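PDB 3UCJ: carbonic anhydrase from Coccomyxa sp. PA, which catalyses the reversible hydration of carbon dioxide to hydrogencarbonate at a zinc centre, and is inhibited by acetazolamide. Local coordinates for the interface of chains A and B. Coordinates in Å, arbitrary orientation; residue numbers count along the deposited sequence, not the author numbering. Chains: chain A/B, Carbonic anhydrase.

Contact 1: the interface of chains A and B. Residues chain A 38, 40, 64-66; chain B 49-51.
A:Gln38 and B:Asp49 approach each other aslant, yet their end groups come nearly parallel, the amide lying over the carboxylate with an offset and the planes 18° apart. B:Asp49 and B:Arg51 are the Asp-Arg dyad of the beta-class carbonic anhydrases, and the contact shows how a neighbouring subunit can finish such an active site. The amide is held through its oxygen, OE1, which accepts twice from B:Ser50. The hydroxyl OG comes in the carbonyl plane on a lone pair, at 2.5 Å from OE1 of A:Gln38. The backbone N of B:Ser50 donates to the same OE1 at 2.9 Å, tilted somewhat from that plane. With CG of A:Gln38 between its backbone N and carbonyl carbon (chi1 62°) and the chain extended beyond, the amide reaches across to B:Ser50. NE2 lies beside OD1 of B:Asp49 with its N-H turned elsewhere, so the two are neighbours without a hydrogen bond. Edge to edge with the carboxylate, B:Arg51 grips it side-on with two nitrogens: NH2 meets OD1 at 2.8 Å in a salt bridge, while NE takes the syn lone pair of OD2. The backbone N of B:Arg51 fills the anti lone pair of OD2 at 2.9 Å, fixing the carboxylate's rotation. A:Phe66 turns a ring face to the backbone of B:Asp49, its CE1 lying 3.8 Å from CA, and A:Pro40 backs the methylene of B:Ser50. A water links O of B:Ser50 to the backbone N atoms of A:Glu64 and A:Val65.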
loop_
_atom_site.group_PDB
_atom_site.type_symbol
_atom_site.label_atom_id
_atom_site.label_comp_id
_atom_site.label_asym_id
_atom_site.label_seq_id
_atom_site.Cartn_x
_atom_site.Cartn_y
_atom_site.Cartn_z
ATOM N N GLN A 38 -21.025 -10.067 16.673
ATOM C CA GLN A 38 -20.147 -9.391 17.692
ATOM C C GLN A 38 -20.672 -7.986 17.838
ATOM O O GLN A 38 -21.153 -7.362 16.876
ATOM C CB GLN A 38 -18.617 -9.315 17.258
ATOM C CG GLN A 38 -18.480 -8.472 15.934
ATOM C CD GLN A 38 -16.955 -8.502 15.381
ATOM O OE1 GLN A 38 -15.995 -8.361 16.190
ATOM N NE2 GLN A 38 -16.794 -8.611 14.092
ATOM N N PRO A 40 -18.552 -5.290 19.875
ATOM C CA PRO A 40 -17.530 -4.708 20.728
ATOM C C PRO A 40 -17.781 -3.235 20.836
ATOM O O PRO A 40 -18.222 -2.607 19.860
ATOM C CB PRO A 40 -16.204 -4.983 19.878
ATOM C CG PRO A 40 -16.695 -4.912 18.479
ATOM C CD PRO A 40 -17.955 -5.836 18.636
ATOM N N GLU A 64 -15.415 -8.097 23.034
ATOM C CA GLU A 64 -15.294 -6.744 23.568
ATOM C C GLU A 64 -14.330 -5.782 22.864
ATOM O O GLU A 64 -14.533 -4.556 22.919
ATOM C CB GLU A 64 -14.840 -6.825 25.018
ATOM C CG GLU A 64 -15.866 -7.558 25.910
ATOM C CD GLU A 64 -15.518 -7.302 27.365
ATOM O OE1 GLU A 64 -15.296 -8.255 28.101
ATOM O OE2 GLU A 64 -15.404 -6.109 27.750
ATOM N N VAL A 65 -13.269 -6.296 22.270
ATOM C CA VAL A 65 -12.320 -5.420 21.631
ATOM C C VAL A 65 -11.822 -5.964 20.293
ATOM O O VAL A 65 -11.251 -7.012 20.231
ATOM C CB VAL A 65 -11.175 -5.041 22.594
ATOM C CG1 VAL A 65 -10.440 -6.234 23.010
ATOM C CG2 VAL A 65 -10.238 -4.055 21.969
ATOM N N PHE A 66 -12.104 -5.201 19.256
ATOM C CA PHE A 66 -11.671 -5.433 17.900
ATOM C C PHE A 66 -10.235 -4.918 17.820
ATOM O O PHE A 66 -9.952 -3.888 18.335
ATOM C CB PHE A 66 -12.557 -4.632 16.982
ATOM C CG PHE A 66 -12.597 -5.096 15.562
ATOM C CD1 PHE A 66 -13.603 -5.905 15.114
ATOM C CD2 PHE A 66 -11.687 -4.649 14.663
ATOM C CE1 PHE A 66 -13.682 -6.270 13.832
ATOM C CE2 PHE A 66 -11.756 -5.025 13.379
ATOM C CZ PHE A 66 -12.753 -5.834 12.948
ATOM N N ASP B 49 -11.420 -9.476 14.136
ATOM C CA ASP B 49 -12.696 -9.770 14.788
ATOM C C ASP B 49 -12.539 -9.833 16.303
ATOM O O ASP B 49 -11.719 -10.534 16.782
ATOM C CB ASP B 49 -13.240 -11.100 14.247
ATOM C CG ASP B 49 -14.644 -11.447 14.756
ATOM O OD1 ASP B 49 -15.558 -11.512 13.972
ATOM O OD2 ASP B 49 -14.788 -11.674 15.924
ATOM N N SER B 50 -13.382 -9.126 17.035
ATOM C CA SER B 50 -13.286 -9.045 18.492
ATOM C C SER B 50 -13.420 -10.339 19.263
ATOM O O SER B 50 -13.182 -10.367 20.429
ATOM C CB SER B 50 -14.300 -8.072 19.052
ATOM O OG SER B 50 -15.579 -8.435 18.675
ATOM N N ARG B 51 -13.822 -11.399 18.605
ATOM C CA ARG B 51 -14.047 -12.656 19.273
ATOM C C ARG B 51 -12.844 -13.575 19.280
ATOM O O ARG B 51 -12.907 -14.632 19.844
ATOM C CB ARG B 51 -15.245 -13.360 18.662
ATOM C CG ARG B 51 -16.434 -12.479 18.528
ATOM C CD ARG B 51 -17.500 -13.094 17.707
ATOM N NE ARG B 51 -17.315 -12.871 16.300
ATOM C CZ ARG B 51 -18.044 -13.419 15.360
ATOM N NH1 ARG B 51 -19.001 -14.240 15.666
ATOM N NH2 ARG B 51 -17.810 -13.153 14.124
HETATM O O HOH W 1 -12.390 -9.057 23.297
#

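Contact 2: the interface of chains A and B. Residues chain A 99, 184, 186, 195, 197; chain B 9, 12-13.
OE2, a carboxylate oxygen of A:Glu197, reaches B:Leu9 through a water that lies 2.6 Å from OE2. On its other side this water is 3.0 Å from the backbone N of B:Leu9, whose N-H points almost straight at it (165° at H). The glutamate can extend this far because CG stands anti to the backbone N (chi1 -178°) and the chain runs on straight. The glutamate side chain passes aslant of the leucine, and OE2 also rests against its CD1 at 3.9 Å. B:Leu9 is a good example of an aliphatic side chain whose two branches meet different surfaces. CD2 sits over one face of the A:His184 imidazole, shifted toward the rim, in a CH-pi contact, CD2 lying 3.8 Å from the ring centroid and nearest to ND1. CD1 turns instead to A:Ile186, meeting its CG2 methyl at 3.6 Å. A:Leu99 runs antiparallel alongside B:Leu9 and points its methyls at B:Leu12, where the two CD1 atoms meet tip to tip at 4.1 Å. Farther along, A:Val195 and B:Leu13 meet roughly perpendicular to each other, and the pair is tight, with CG1 of the valine 3.4 Å from CD2 of the leucine. A second water joins their carbonyl oxygens. In the fold, B:Leu9 immediately precedes helix 10-26, whose first turn carries B:Leu12 and B:Leu13, and this amino-terminal arm of chain B lies against strands 97-103, 182-189 and 194-197 of chain A.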
loop_
_atom_site.group_PDB
_atom_site.type_symbol
_atom_site.label_atom_id
_atom_site.label_comp_id
_atom_site.label_asym_id
_atom_site.label_seq_id
_atom_site.Cartn_x
_atom_site.Cartn_y
_atom_site.Cartn_z
ATOM N N LEU A 99 -8.763 2.905 21.228
ATOM C CA LEU A 99 -7.627 2.962 22.105
ATOM C C LEU A 99 -6.388 2.897 21.182
ATOM O O LEU A 99 -6.266 1.934 20.424
ATOM C CB LEU A 99 -7.644 1.722 22.953
ATOM C CG LEU A 99 -8.900 1.422 23.837
ATOM C CD1 LEU A 99 -8.795 0.054 24.496
ATOM C CD2 LEU A 99 -9.010 2.616 24.830
ATOM N N HIS A 184 -8.374 7.603 22.484
ATOM C CA HIS A 184 -7.526 7.557 23.677
ATOM C C HIS A 184 -6.086 7.258 23.404
ATOM O O HIS A 184 -5.784 6.209 22.767
ATOM C CB HIS A 184 -8.079 6.491 24.596
ATOM C CG HIS A 184 -9.559 6.647 24.832
ATOM N ND1 HIS A 184 -10.073 7.360 25.902
ATOM C CD2 HIS A 184 -10.624 6.284 24.069
ATOM C CE1 HIS A 184 -11.393 7.361 25.834
ATOM N NE2 HIS A 184 -11.758 6.733 24.727
ATOM N N ILE A 186 -2.884 5.885 24.943
ATOM C CA ILE A 186 -2.396 5.170 26.113
ATOM C C ILE A 186 -1.064 4.488 25.819
ATOM O O ILE A 186 -0.627 4.364 24.622
ATOM C CB ILE A 186 -3.419 4.117 26.593
ATOM C CG1 ILE A 186 -3.807 3.145 25.431
ATOM C CG2 ILE A 186 -4.658 4.770 27.061
ATOM C CD1 ILE A 186 -4.570 1.846 25.938
ATOM N N VAL A 195 -0.901 -0.217 32.062
ATOM C CA VAL A 195 -1.281 0.846 31.161
ATOM C C VAL A 195 -1.340 2.200 31.874
ATOM O O VAL A 195 -1.889 2.310 32.997
ATOM C CB VAL A 195 -2.705 0.530 30.550
ATOM C CG1 VAL A 195 -3.369 1.766 29.797
ATOM C CG2 VAL A 195 -2.593 -0.691 29.627
ATOM N N GLU A 197 -2.510 6.371 31.000
ATOM C CA GLU A 197 -3.171 7.294 30.113
ATOM C C GLU A 197 -2.287 8.498 29.770
ATOM O O GLU A 197 -2.020 9.373 30.627
ATOM C CB GLU A 197 -4.543 7.709 30.675
ATOM C CG GLU A 197 -5.388 8.646 29.814
ATOM C CD GLU A 197 -6.725 8.988 30.477
ATOM O OE1 GLU A 197 -6.708 9.184 31.712
ATOM O OE2 GLU A 197 -7.792 9.039 29.826
ATOM N N LEU B 9 -11.853 6.565 31.113
ATOM C CA LEU B 9 -11.150 5.235 31.064
ATOM C C LEU B 9 -10.856 4.549 32.395
ATOM O O LEU B 9 -10.265 3.471 32.397
ATOM C CB LEU B 9 -9.748 5.350 30.390
ATOM C CG LEU B 9 -9.467 5.509 28.886
ATOM C CD1 LEU B 9 -7.898 5.314 28.570
ATOM C CD2 LEU B 9 -10.373 4.619 28.060
ATOM N N LEU B 12 -11.570 0.779 32.768
ATOM C CA LEU B 12 -10.607 -0.026 32.020
ATOM C C LEU B 12 -9.268 -0.062 32.724
ATOM O O LEU B 12 -8.659 -1.125 32.891
ATOM C CB LEU B 12 -10.418 0.566 30.616
ATOM C CG LEU B 12 -11.086 -0.088 29.422
ATOM C CD1 LEU B 12 -10.539 0.614 28.153
ATOM C CD2 LEU B 12 -10.798 -1.562 29.384
ATOM N N LEU B 13 -8.763 1.103 33.125
ATOM C CA LEU B 13 -7.443 1.149 33.813
ATOM C C LEU B 13 -7.427 0.302 35.079
ATOM O O LEU B 13 -6.470 -0.452 35.381
ATOM C CB LEU B 13 -7.084 2.597 34.109
ATOM C CG LEU B 13 -6.885 3.453 32.854
ATOM C CD1 LEU B 13 -6.670 4.918 33.252
ATOM C CD2 LEU B 13 -5.678 2.879 32.106
HETATM O O HOH W 2 -9.969 8.853 31.189
HETATM O O HOH W 3 -3.709 0.656 34.747
#

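The C-alpha centres of contact 1 and contact 2 lie about 17 Å apart, and the two have no residue in common. Contact 1 brings the loop around chain A residues 38 to 40, together with A:Glu64 and the start of strand 65-70, to the active-site loop of chain B. Contact 2 uses other parts of both chains, the start of the amino-terminal helix 10-26 of one, with the residue before it, packed on strands of the other. Two-fold symmetry gives each a twin, so the chains exchange amino-terminal arms and also line each other's active sites. Dimer formation and catalytic-pocket shape are thus likely coupled, in an assembly of four chains.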